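Local coordinates for protein kynurenine formamidase (Bacillus anthracis, PDB 4CO9) that hydrolyses N-formyl-L-kynurenine to L-kynurenine and formate with the help of two zinc ions, the second step of tryptophan breakdown by the kynurenine pathway, at residues Y78-I84 against D184-I190; L98-E104 against F136-K140; S6-S12 against V204-P210; E107-T113 against I142-D148. Where two conformers were deposited one is given. Numbering follows the deposited sequence.

Contact 1: residues Y78-I84 against D184-I190; sequences YVGPTRI and DGDYELI
An antiparallel strand pairing in the large mixed sheet of the subunit joins 81-84 to 185-190, their axes 4.4 Å apart and their directions 126° apart. The hydrogen-bonded pairs are G80 with L189, T82 with Y187 and I84 with G185, each closed by two backbone bonds, from T82 N to Y187 O at 2.7 Å to G185 N to I84 O at 3.1 Å. P81-E188 and R83-D186 alternate between them as non-hydrogen-bonded pairs, and V79-I190 follows beyond G80. The chain turns a corner at G80 (phi/psi 145/-173), an angle that calls for glycine. Within the sheet 185-190 runs between 81-86 and 207-210, and 81-86 has 108-112 on its other edge. On the face of T82, I84, Y187 and L189, I84 (m, t) puts CD1 3.6 Å from Y187 CE1, and T82 CG2 lies 3.9 Å from L189 CB. On the other face R83 (chi1 t) bends so that NE makes a salt bridge to D186 OD1 at 2.6 Å; its NH1 bonds to H102 O. V79 CG1 meets I190 CG1 at 4.2 Å; V79 packs on W8 of the second subunit and I190 on I190 of that subunit.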
# COMPACT_ATOMS: atom_id res chain seq x y z
N TYR C 78 -5.90 7.66 7.03
CA TYR C 78 -5.12 7.66 5.80
C TYR C 78 -5.95 7.68 4.51
O TYR C 78 -5.38 7.55 3.43
CB TYR C 78 -4.18 6.45 5.81
CG TYR C 78 -3.23 6.47 6.96
CD1 TYR C 78 -2.04 7.19 6.88
CD2 TYR C 78 -3.52 5.82 8.15
CE1 TYR C 78 -1.15 7.23 7.95
CE2 TYR C 78 -2.65 5.86 9.23
CZ TYR C 78 -1.45 6.57 9.12
OH TYR C 78 -0.57 6.62 10.18
N VAL C 79 -7.27 7.83 4.62
CA VAL C 79 -8.14 7.96 3.46
C VAL C 79 -9.13 9.09 3.71
O VAL C 79 -9.88 9.04 4.68
CB VAL C 79 -8.93 6.67 3.18
CG1 VAL C 79 -9.74 6.82 1.89
CG2 VAL C 79 -8.00 5.47 3.08
N GLY C 80 -9.20 10.05 2.80
CA GLY C 80 -10.23 11.07 2.87
C GLY C 80 -9.77 12.44 2.40
O GLY C 80 -8.67 12.58 1.86
N PRO C 81 -10.64 13.45 2.58
CA PRO C 81 -10.37 14.80 2.11
C PRO C 81 -9.04 15.32 2.62
O PRO C 81 -8.68 15.09 3.77
CB PRO C 81 -11.53 15.62 2.70
CG PRO C 81 -12.64 14.64 2.79
CD PRO C 81 -11.99 13.35 3.18
N THR C 82 -8.31 15.99 1.73
CA THR C 82 -7.01 16.54 2.04
C THR C 82 -6.88 17.88 1.36
O THR C 82 -7.46 18.10 0.29
CB THR C 82 -5.77 15.69 1.60
OG1 THR C 82 -4.58 16.19 2.25
CG2 THR C 82 -5.50 15.78 0.12
N ARG C 83 -6.14 18.78 1.99
CA ARG C 83 -5.80 20.05 1.41
C ARG C 83 -4.31 20.08 1.13
O ARG C 83 -3.53 19.61 1.95
CB ARG C 83 -6.18 21.19 2.35
CG ARG C 83 -5.69 22.51 1.80
CD ARG C 83 -6.67 23.31 0.97
NE ARG C 83 -8.04 23.33 1.48
CZ ARG C 83 -8.51 24.23 2.34
NH1 ARG C 83 -7.73 25.19 2.81
NH2 ARG C 83 -9.78 24.17 2.72
N ILE C 84 -3.93 20.63 -0.01
CA ILE C 84 -2.53 20.80 -0.37
C ILE C 84 -2.18 22.29 -0.47
O ILE C 84 -2.89 23.05 -1.13
CB ILE C 84 -2.23 20.12 -1.71
CG1 ILE C 84 -2.65 18.64 -1.62
CG2 ILE C 84 -0.76 20.27 -2.07
CD1 ILE C 84 -2.30 17.82 -2.84
N ASP C 184 -2.21 23.31 -5.89
CA ASP C 184 -2.79 23.51 -4.56
C ASP C 184 -4.28 23.28 -4.61
O ASP C 184 -4.92 23.46 -5.64
CB ASP C 184 -2.54 24.94 -4.07
CG ASP C 184 -1.09 25.23 -3.80
OD1 ASP C 184 -0.29 24.30 -3.61
OD2 ASP C 184 -0.76 26.43 -3.70
N GLY C 185 -4.85 22.90 -3.47
CA GLY C 185 -6.29 22.79 -3.38
C GLY C 185 -6.76 21.55 -2.67
O GLY C 185 -6.01 20.94 -1.89
N ASP C 186 -8.00 21.17 -2.96
CA ASP C 186 -8.67 20.11 -2.26
C ASP C 186 -8.73 18.84 -3.08
O ASP C 186 -9.04 18.86 -4.27
CB ASP C 186 -10.08 20.54 -1.87
CG ASP C 186 -10.07 21.51 -0.71
OD1 ASP C 186 -9.16 21.44 0.15
OD2 ASP C 186 -10.99 22.33 -0.65
N TYR C 187 -8.45 17.73 -2.40
CA TYR C 187 -8.41 16.44 -3.03
C TYR C 187 -8.95 15.42 -2.06
O TYR C 187 -9.16 15.71 -0.87
CB TYR C 187 -6.97 16.06 -3.35
CG TYR C 187 -6.28 16.95 -4.34
CD1 TYR C 187 -5.71 18.17 -3.94
CD2 TYR C 187 -6.14 16.57 -5.67
CE1 TYR C 187 -5.05 18.97 -4.85
CE2 TYR C 187 -5.49 17.37 -6.58
CZ TYR C 187 -4.94 18.56 -6.17
OH TYR C 187 -4.31 19.35 -7.10
N GLU C 188 -9.17 14.21 -2.56
CA GLU C 188 -9.28 13.04 -1.72
C GLU C 188 -7.93 12.35 -1.75
O GLU C 188 -7.32 12.23 -2.81
CB GLU C 188 -10.40 12.12 -2.22
CG GLU C 188 -11.79 12.69 -1.95
CD GLU C 188 -12.34 12.31 -0.59
OE1 GLU C 188 -11.59 11.76 0.21
OE2 GLU C 188 -13.51 12.61 -0.30
N LEU C 189 -7.43 11.95 -0.57
CA LEU C 189 -6.13 11.29 -0.44
C LEU C 189 -6.34 9.83 -0.07
O LEU C 189 -7.25 9.50 0.68
CB LEU C 189 -5.30 11.94 0.67
CG LEU C 189 -3.97 11.28 1.10
CD1 LEU C 189 -2.94 11.30 -0.01
CD2 LEU C 189 -3.42 11.99 2.33
N ILE C 190 -5.49 8.97 -0.62
CA ILE C 190 -5.32 7.60 -0.13
C ILE C 190 -3.83 7.39 0.11
O ILE C 190 -3.01 7.62 -0.79
CB ILE C 190 -5.79 6.55 -1.15
CG1 ILE C 190 -7.27 6.77 -1.51
CG2 ILE C 190 -5.58 5.14 -0.60
CD1 ILE C 190 -7.72 5.98 -2.72

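Contact 2: residues L98-E104 against F136-K140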
# COMPACT_ATOMS: atom_id res chain seq x y z
N LEU C 98 1.68 28.95 8.93
CA LEU C 98 0.41 28.33 8.57
C LEU C 98 -0.81 29.21 8.89
O LEU C 98 -1.91 28.94 8.39
CB LEU C 98 0.25 26.98 9.25
CG LEU C 98 1.27 25.90 8.84
CD1 LEU C 98 0.80 24.56 9.38
CD2 LEU C 98 1.47 25.82 7.33
N GLU C 99 -0.62 30.24 9.70
CA GLU C 99 -1.71 31.17 10.05
C GLU C 99 -2.29 31.86 8.82
O GLU C 99 -3.46 32.19 8.82
CB GLU C 99 -1.23 32.21 11.07
CG GLU C 99 -1.23 31.71 12.51
CD GLU C 99 -0.68 32.73 13.51
OE1 GLU C 99 0.01 33.69 13.11
OE2 GLU C 99 -0.96 32.55 14.71
N LYS C 100 -1.49 32.08 7.78
CA LYS C 100 -1.98 32.74 6.57
C LYS C 100 -2.91 31.87 5.70
O LYS C 100 -3.51 32.36 4.75
CB LYS C 100 -0.83 33.26 5.69
CG LYS C 100 -0.08 32.21 4.89
CD LYS C 100 0.83 32.85 3.85
CE LYS C 100 1.12 31.88 2.72
NZ LYS C 100 2.03 32.44 1.68
N PHE C 101 -3.03 30.59 6.03
CA PHE C 101 -3.90 29.70 5.26
C PHE C 101 -5.24 29.52 5.95
O PHE C 101 -5.35 29.55 7.17
CB PHE C 101 -3.20 28.35 5.05
CG PHE C 101 -1.94 28.47 4.24
CD1 PHE C 101 -1.98 28.47 2.87
CD2 PHE C 101 -0.70 28.60 4.87
CE1 PHE C 101 -0.82 28.58 2.12
CE2 PHE C 101 0.46 28.70 4.14
CZ PHE C 101 0.40 28.69 2.75
N HIS C 102 -6.28 29.39 5.16
CA HIS C 102 -7.60 29.16 5.66
C HIS C 102 -7.81 27.64 5.74
O HIS C 102 -8.09 27.01 4.74
CB HIS C 102 -8.64 29.84 4.77
CG HIS C 102 -10.02 29.78 5.34
ND1 HIS C 102 -10.85 28.69 5.15
CD2 HIS C 102 -10.70 30.63 6.14
CE1 HIS C 102 -11.99 28.89 5.79
NE2 HIS C 102 -11.92 30.06 6.40
N LEU C 103 -7.71 27.07 6.93
CA LEU C 103 -7.64 25.60 7.11
C LEU C 103 -8.81 25.06 7.90
O LEU C 103 -8.74 23.94 8.40
CB LEU C 103 -6.35 25.25 7.84
CG LEU C 103 -5.04 25.56 7.13
CD1 LEU C 103 -3.86 25.39 8.07
CD2 LEU C 103 -4.88 24.66 5.91
N GLU C 104 -9.88 25.85 8.04
CA GLU C 104 -11.03 25.38 8.79
C GLU C 104 -11.66 24.17 8.10
O GLU C 104 -11.80 24.15 6.89
CB GLU C 104 -12.05 26.52 9.02
CG GLU C 104 -11.48 27.69 9.82
CD GLU C 104 -10.87 27.26 11.14
OE1 GLU C 104 -11.64 26.77 11.99
OE2 GLU C 104 -9.63 27.40 11.33
N PHE C 136 -1.47 23.77 17.07
CA PHE C 136 -2.17 24.57 16.07
C PHE C 136 -3.02 23.71 15.13
O PHE C 136 -4.21 23.95 14.96
CB PHE C 136 -1.16 25.38 15.25
CG PHE C 136 -1.79 26.21 14.17
CD1 PHE C 136 -2.51 27.35 14.50
CD2 PHE C 136 -1.66 25.86 12.83
CE1 PHE C 136 -3.09 28.13 13.52
CE2 PHE C 136 -2.24 26.65 11.84
CZ PHE C 136 -2.95 27.79 12.19
N LEU C 137 -2.39 22.72 14.51
CA LEU C 137 -3.08 21.84 13.57
C LEU C 137 -4.13 20.98 14.26
O LEU C 137 -5.24 20.80 13.74
CB LEU C 137 -2.07 20.94 12.85
CG LEU C 137 -1.10 21.64 11.91
CD1 LEU C 137 -0.12 20.64 11.32
CD2 LEU C 137 -1.82 22.39 10.81
N SER C 138 -3.79 20.44 15.41
CA SER C 138 -4.68 19.59 16.17
C SER C 138 -5.95 20.31 16.58
O SER C 138 -7.05 19.76 16.50
CB SER C 138 -3.96 19.07 17.41
OG SER C 138 -4.81 18.28 18.22
N GLU C 139 -5.80 21.56 17.00
CA GLU C 139 -6.95 22.40 17.34
C GLU C 139 -7.92 22.53 16.15
O GLU C 139 -9.13 22.61 16.34
CB GLU C 139 -6.48 23.81 17.69
CG GLU C 139 -7.47 24.66 18.50
CD GLU C 139 -8.47 25.37 17.60
OE1 GLU C 139 -8.07 25.76 16.48
OE2 GLU C 139 -9.64 25.53 17.99
N LYS C 140 -7.38 22.56 14.93
CA LYS C 140 -8.22 22.65 13.73
C LYS C 140 -8.89 21.34 13.35
O LYS C 140 -9.77 21.34 12.50
CB LYS C 140 -7.41 23.16 12.54
CG LYS C 140 -6.81 24.52 12.80
CD LYS C 140 -6.68 25.33 11.54
CE LYS C 140 -6.10 26.69 11.86
NZ LYS C 140 -7.01 27.49 12.73
O HOH W 1 -10.06 26.30 14.01
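The ring of F136 fills a hollow lined by L98 at the end of helix 95-98 and by E99 and L103 of the loop that follows. L98 CB comes to 3.6 Å from F136 CE2, E99 CG to 4.2 Å from CE1 of the same ring, and L103 CD1 to 4.3 Å from F136 CE2. The hollow owes its form to the bend of the loop: a type I turn from L98 to F101, with F101 N bonded to L98 O at 3.1 Å, reverses the chain, and L98 and L103 both direct their CA-to-CB bonds toward the helix. Deeper in, L98 CD1 meets L137 CD2 at 3.7 Å. This is a loop-on-helix contact at the periphery of the fold, far from the zinc site: the link from helix 95-98 to strand 108-112 lies against helix 133-140, with L103 and L137 both resting on L109 of that strand. One helical turn beyond F136, the aliphatic chain of K140 lies along L103, K140 CD 3.7 Å from L103 CB, and a bend at chi4 (m) turns NZ to a salt bridge with E104 OE2 at 3.0 Å. E104 starts with its CA-to-CB bond away from the helix, but m rotamers at chi1 and chi2 fold its carboxylate back. A water donates to E104 OE1 at 2.6 Å and to E139 OE1 at 3.2 Å, bridging the two acids.

Contact 3: residues S6-S12 against V204-P210; sequences SKWIDIS and VRAVIRP
Both segments are largely extended, with a break at I11 (phi/psi -122/30), and run roughly antiparallel, their end-to-end directions 150° apart. I9 and I208 form a hydrogen-bonded pair (I9 N to I208 O 2.6 Å, I208 N to I9 O 2.9 Å); D10 and V207 follow as a non-hydrogen-bonded pair, CA atoms 4.6 Å apart. Past strand 9-10, I11 N bonds to A206 O at 3.0 Å, and S12 (chi1 m) donates from OG to A206 O at 2.9 Å. D10 OD1 accepts from S12 N at 3.0 Å, an Asx turn. The N-terminal strand thus forms an edge of the large mixed sheet within this chain, beside the C-terminal strand 207-210. W8 (chi1 m, chi2 95°) lays its indole against R209: CB of R209 sits 3.6 Å from the centroid of the W8 six-membered ring, a CH-pi contact over its face, while W8 CE3 touches V207 CG2 at 3.6 Å. D10 (t) makes a two-pronged salt bridge, R205 NH2 to D10 OD2 at 2.9 Å and R205 NE to D10 OD1 at 3.2 Å; R205 NH1 bonds to P193 O of the second subunit, on whose V79 W8 packs. I11 (p, t) sets CD1 3.8 Å from I208 CG2.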
# COMPACT_ATOMS: atom_id res chain seq x y z
N SER C 6 -13.16 12.08 -12.10
CA SER C 6 -11.74 12.54 -12.10
C SER C 6 -10.78 11.39 -11.75
O SER C 6 -11.08 10.56 -10.91
CB SER C 6 -11.53 13.69 -11.12
OG SER C 6 -11.73 14.94 -11.76
N LYS C 7 -9.63 11.35 -12.41
CA LYS C 7 -8.67 10.27 -12.20
C LYS C 7 -7.85 10.47 -10.93
O LYS C 7 -7.56 11.60 -10.53
CB LYS C 7 -7.73 10.16 -13.39
CG LYS C 7 -8.37 9.68 -14.67
CD LYS C 7 -7.29 9.43 -15.73
CE LYS C 7 -7.86 8.93 -17.04
NZ LYS C 7 -6.78 8.66 -18.02
N TRP C 8 -7.47 9.35 -10.31
CA TRP C 8 -6.48 9.35 -9.26
C TRP C 8 -5.13 9.73 -9.84
O TRP C 8 -4.79 9.31 -10.94
CB TRP C 8 -6.42 7.97 -8.60
CG TRP C 8 -7.66 7.69 -7.88
CD1 TRP C 8 -8.74 6.99 -8.35
CD2 TRP C 8 -8.01 8.17 -6.59
NE1 TRP C 8 -9.74 6.99 -7.41
CE2 TRP C 8 -9.32 7.72 -6.32
CE3 TRP C 8 -7.35 8.95 -5.63
CZ2 TRP C 8 -9.97 8.00 -5.14
CZ3 TRP C 8 -8.00 9.22 -4.45
CH2 TRP C 8 -9.30 8.75 -4.21
N ILE C 9 -4.38 10.54 -9.10
CA ILE C 9 -3.05 10.99 -9.48
C ILE C 9 -2.02 10.40 -8.53
O ILE C 9 -2.15 10.54 -7.32
CB ILE C 9 -2.95 12.52 -9.41
CG1 ILE C 9 -3.99 13.16 -10.34
CG2 ILE C 9 -1.55 13.02 -9.78
CD1 ILE C 9 -4.25 14.62 -9.99
N ASP C 10 -0.98 9.79 -9.08
CA ASP C 10 0.11 9.21 -8.29
C ASP C 10 0.97 10.32 -7.68
O ASP C 10 1.46 11.20 -8.40
CB ASP C 10 0.96 8.33 -9.21
CG ASP C 10 1.93 7.42 -8.47
OD1 ASP C 10 1.95 7.42 -7.21
OD2 ASP C 10 2.68 6.68 -9.16
N ILE C 11 1.13 10.30 -6.36
CA ILE C 11 2.07 11.21 -5.69
C ILE C 11 3.12 10.44 -4.89
O ILE C 11 3.63 10.94 -3.88
CB ILE C 11 1.34 12.26 -4.82
CG1 ILE C 11 0.46 11.61 -3.75
CG2 ILE C 11 0.51 13.17 -5.72
CD1 ILE C 11 0.11 12.55 -2.61
N SER C 12 3.45 9.24 -5.37
CA SER C 12 4.44 8.39 -4.74
C SER C 12 5.76 8.39 -5.52
O SER C 12 5.77 8.57 -6.73
CB SER C 12 3.93 6.96 -4.65
OG SER C 12 2.68 6.89 -4.00
N VAL C 204 3.89 3.24 1.39
CA VAL C 204 2.51 3.37 0.95
C VAL C 204 2.48 3.79 -0.50
O VAL C 204 3.48 4.30 -1.04
CB VAL C 204 1.73 4.43 1.77
CG1 VAL C 204 1.79 4.11 3.26
CG2 VAL C 204 2.24 5.84 1.50
N ARG C 205 1.34 3.54 -1.15
CA ARG C 205 1.07 4.15 -2.44
C ARG C 205 0.14 5.31 -2.17
O ARG C 205 -1.05 5.11 -1.91
CB ARG C 205 0.44 3.17 -3.41
CG ARG C 205 0.34 3.72 -4.84
CD ARG C 205 1.71 3.84 -5.45
NE ARG C 205 1.71 4.29 -6.84
CZ ARG C 205 1.51 3.51 -7.90
NH1 ARG C 205 1.22 2.22 -7.77
NH2 ARG C 205 1.56 4.04 -9.10
N ALA C 206 0.70 6.51 -2.16
CA ALA C 206 -0.09 7.71 -1.98
C ALA C 206 -0.59 8.19 -3.33
O ALA C 206 0.19 8.37 -4.27
CB ALA C 206 0.73 8.79 -1.29
N VAL C 207 -1.91 8.37 -3.40
CA VAL C 207 -2.56 8.94 -4.58
C VAL C 207 -3.60 9.97 -4.14
O VAL C 207 -4.12 9.91 -3.02
CB VAL C 207 -3.26 7.85 -5.43
CG1 VAL C 207 -2.27 6.80 -5.89
CG2 VAL C 207 -4.40 7.19 -4.66
N ILE C 208 -3.95 10.87 -5.06
CA ILE C 208 -4.97 11.89 -4.80
C ILE C 208 -5.90 12.08 -6.00
O ILE C 208 -5.49 11.87 -7.15
CB ILE C 208 -4.35 13.27 -4.45
CG1 ILE C 208 -3.39 13.76 -5.55
CG2 ILE C 208 -3.65 13.18 -3.10
CD1 ILE C 208 -2.82 15.15 -5.32
N ARG C 209 -7.13 12.48 -5.71
CA ARG C 209 -8.11 12.79 -6.73
C ARG C 209 -8.72 14.16 -6.43
O ARG C 209 -9.18 14.39 -5.31
CB ARG C 209 -9.21 11.74 -6.71
CG ARG C 209 -10.28 11.92 -7.76
CD ARG C 209 -11.21 10.72 -7.80
NE ARG C 209 -11.99 10.59 -6.59
CZ ARG C 209 -12.86 9.61 -6.38
NH1 ARG C 209 -13.04 8.65 -7.28
NH2 ARG C 209 -13.55 9.57 -5.25
N PRO C 210 -8.75 15.07 -7.42
CA PRO C 210 -9.30 16.41 -7.16
C PRO C 210 -10.77 16.34 -6.79
O PRO C 210 -11.49 15.52 -7.35
CB PRO C 210 -9.07 17.16 -8.48
CG PRO C 210 -8.59 16.17 -9.47
CD PRO C 210 -8.23 14.90 -8.79
O HOH W 2 -12.09 8.48 -9.89

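Contact 4: residues E107-T113 against I142-D148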
# COMPACT_ATOMS: atom_id res chain seq x y z
N GLU C 107 -9.00 18.07 7.42
CA GLU C 107 -8.66 16.86 8.20
C GLU C 107 -7.24 16.33 7.89
O GLU C 107 -6.64 15.64 8.71
CB GLU C 107 -9.69 15.75 7.90
CG GLU C 107 -11.17 16.02 8.21
CD GLU C 107 -12.10 15.09 7.44
OE1 GLU C 107 -11.75 13.90 7.22
OE2 GLU C 107 -13.19 15.54 7.03
N ARG C 108 -6.74 16.61 6.69
CA ARG C 108 -5.43 16.11 6.24
C ARG C 108 -4.76 17.23 5.46
O ARG C 108 -5.42 17.87 4.66
CB ARG C 108 -5.61 14.89 5.34
CG ARG C 108 -6.31 13.73 6.00
CD ARG C 108 -6.74 12.61 5.07
NE ARG C 108 -7.58 11.71 5.85
CZ ARG C 108 -8.86 11.94 6.16
NH1 ARG C 108 -9.50 13.02 5.70
NH2 ARG C 108 -9.50 11.07 6.93
N LEU C 109 -3.47 17.45 5.70
CA LEU C 109 -2.78 18.56 5.08
C LEU C 109 -1.45 18.11 4.50
O LEU C 109 -0.64 17.50 5.21
CB LEU C 109 -2.55 19.65 6.12
CG LEU C 109 -1.86 20.93 5.67
CD1 LEU C 109 -2.75 21.68 4.69
CD2 LEU C 109 -1.54 21.82 6.86
N LEU C 110 -1.25 18.36 3.21
CA LEU C 110 0.03 18.09 2.54
C LEU C 110 0.75 19.38 2.27
O LEU C 110 0.16 20.33 1.74
CB LEU C 110 -0.17 17.32 1.23
CG LEU C 110 -1.03 16.06 1.29
CD1 LEU C 110 -1.11 15.37 -0.05
CD2 LEU C 110 -0.54 15.09 2.36
N LEU C 111 2.03 19.41 2.62
CA LEU C 111 2.87 20.59 2.48
C LEU C 111 3.87 20.41 1.34
O LEU C 111 4.71 19.51 1.38
CB LEU C 111 3.64 20.83 3.79
CG LEU C 111 2.84 20.89 5.08
CD1 LEU C 111 3.76 21.19 6.26
CD2 LEU C 111 1.76 21.95 4.99
N ARG C 112 3.75 21.25 0.31
CA ARG C 112 4.72 21.30 -0.76
C ARG C 112 5.84 22.29 -0.40
O ARG C 112 5.63 23.50 -0.42
CB ARG C 112 4.08 21.74 -2.10
CG ARG C 112 4.99 21.51 -3.29
CD ARG C 112 4.55 22.20 -4.59
NE ARG C 112 3.21 21.81 -5.03
CZ ARG C 112 2.10 22.45 -4.68
NH1 ARG C 112 2.16 23.55 -3.92
NH2 ARG C 112 0.93 22.00 -5.10
N THR C 113 7.00 21.76 -0.03
CA THR C 113 8.18 22.59 0.21
C THR C 113 8.93 22.83 -1.09
O THR C 113 9.62 23.82 -1.22
CB THR C 113 9.16 21.97 1.22
OG1 THR C 113 9.82 20.85 0.63
CG2 THR C 113 8.46 21.55 2.51
N ILE C 142 -6.95 18.60 12.34
CA ILE C 142 -6.09 17.94 11.36
C ILE C 142 -5.49 16.68 11.98
O ILE C 142 -4.92 16.74 13.06
CB ILE C 142 -5.02 18.91 10.83
CG1 ILE C 142 -5.71 19.93 9.92
CG2 ILE C 142 -3.92 18.16 10.08
CD1 ILE C 142 -4.89 21.14 9.59
N ARG C 143 -5.64 15.56 11.28
CA ARG C 143 -5.23 14.24 11.77
C ARG C 143 -4.01 13.67 11.05
O ARG C 143 -3.43 12.69 11.50
CB ARG C 143 -6.37 13.25 11.63
CG ARG C 143 -7.67 13.66 12.30
CD ARG C 143 -8.77 12.69 11.90
NE ARG C 143 -8.71 11.46 12.69
CZ ARG C 143 -9.29 10.31 12.35
NH1 ARG C 143 -9.97 10.21 11.22
NH2 ARG C 143 -9.18 9.25 13.15
N LEU C 144 -3.63 14.27 9.93
CA LEU C 144 -2.49 13.79 9.16
C LEU C 144 -1.79 14.96 8.50
O LEU C 144 -2.43 15.83 7.91
CB LEU C 144 -2.96 12.79 8.10
CG LEU C 144 -1.92 12.34 7.06
CD1 LEU C 144 -0.93 11.31 7.57
CD2 LEU C 144 -2.61 11.80 5.82
N ILE C 145 -0.47 14.94 8.59
CA ILE C 145 0.38 15.90 7.92
C ILE C 145 1.32 15.13 7.00
O ILE C 145 1.89 14.09 7.39
CB ILE C 145 1.15 16.79 8.94
CG1 ILE C 145 1.81 17.97 8.25
CG2 ILE C 145 2.23 16.01 9.70
CD1 ILE C 145 0.87 19.11 7.98
N GLY C 146 1.44 15.63 5.77
CA GLY C 146 2.34 15.04 4.79
C GLY C 146 3.32 16.07 4.29
O GLY C 146 2.95 17.24 4.15
N VAL C 147 4.55 15.65 4.05
CA VAL C 147 5.59 16.51 3.51
C VAL C 147 6.29 15.88 2.31
O VAL C 147 6.39 14.65 2.21
CB VAL C 147 6.63 16.89 4.58
CG1 VAL C 147 5.98 17.75 5.65
CG2 VAL C 147 7.28 15.66 5.20
N ASP C 148 6.78 16.72 1.39
CA ASP C 148 7.48 16.24 0.20
C ASP C 148 8.99 16.11 0.41
O ASP C 148 9.77 16.26 -0.53
CB ASP C 148 7.17 17.12 -1.01
CG ASP C 148 7.60 18.56 -0.83
OD1 ASP C 148 7.99 18.95 0.30
OD2 ASP C 148 7.52 19.33 -1.81
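D148 is the polar anchor at one end of this strand pair: its OD1 accepts from T113 OG1 at 2.7 Å and from T113 N at 3.0 Å, while OD2 binds the backbone of S114. At the other end R143 N donates to E107 O at 2.8 Å. Between them the parallel backbones exchange L109 N to L144 O at 2.9 Å, G146 N to L109 O at 2.9 Å and L111 N to G146 O at 2.8 Å. R108 NH2 and R143 NH1 come within 4.4 Å, like charges offset by R108 NH1 on E107 OE1 at 2.9 Å and by D74, which holds R143; the R108 guanidinium also donates to the backbone oxygens of V77, Q76 and P81. On one face L109 CD2 and L111 CG meet I145 CD1 at 3.8 and 3.9 Å, and helix 133-140, which links the strands in a beta-alpha-beta crossover, packs over L109, I142 and I145. V147 packs on the zinc ligand E175 of the next strand. On the other face a CB on G146 would clash with L110 CD2 as L110 is placed here. The pair thus has an apolar middle, with its side-chain polar bonds at the two ends.

Contacts 3, 1 and 4 follow one another across the large mixed sheet, in the strand order 9-10, 207-210, 185-190, 81-86, 108-112, 144-147. The centre of contact 1 lies about 9 Å from the centres of contacts 3 and 4, which are about 14 Å apart. E188 N to R209 O (2.8 Å) joins contact 1 to contact 3, and R83 O to L110 N (2.9 Å) joins it to contact 4. Contact 2 flanks the sheet about 11 Å from contact 4, centre to centre. Along the chain contact 3 encloses the rest, contact 1 encloses 2 and 4, and those two interleave. One sheet thereby connects the dimer-facing contacts with strands beside the zinc site.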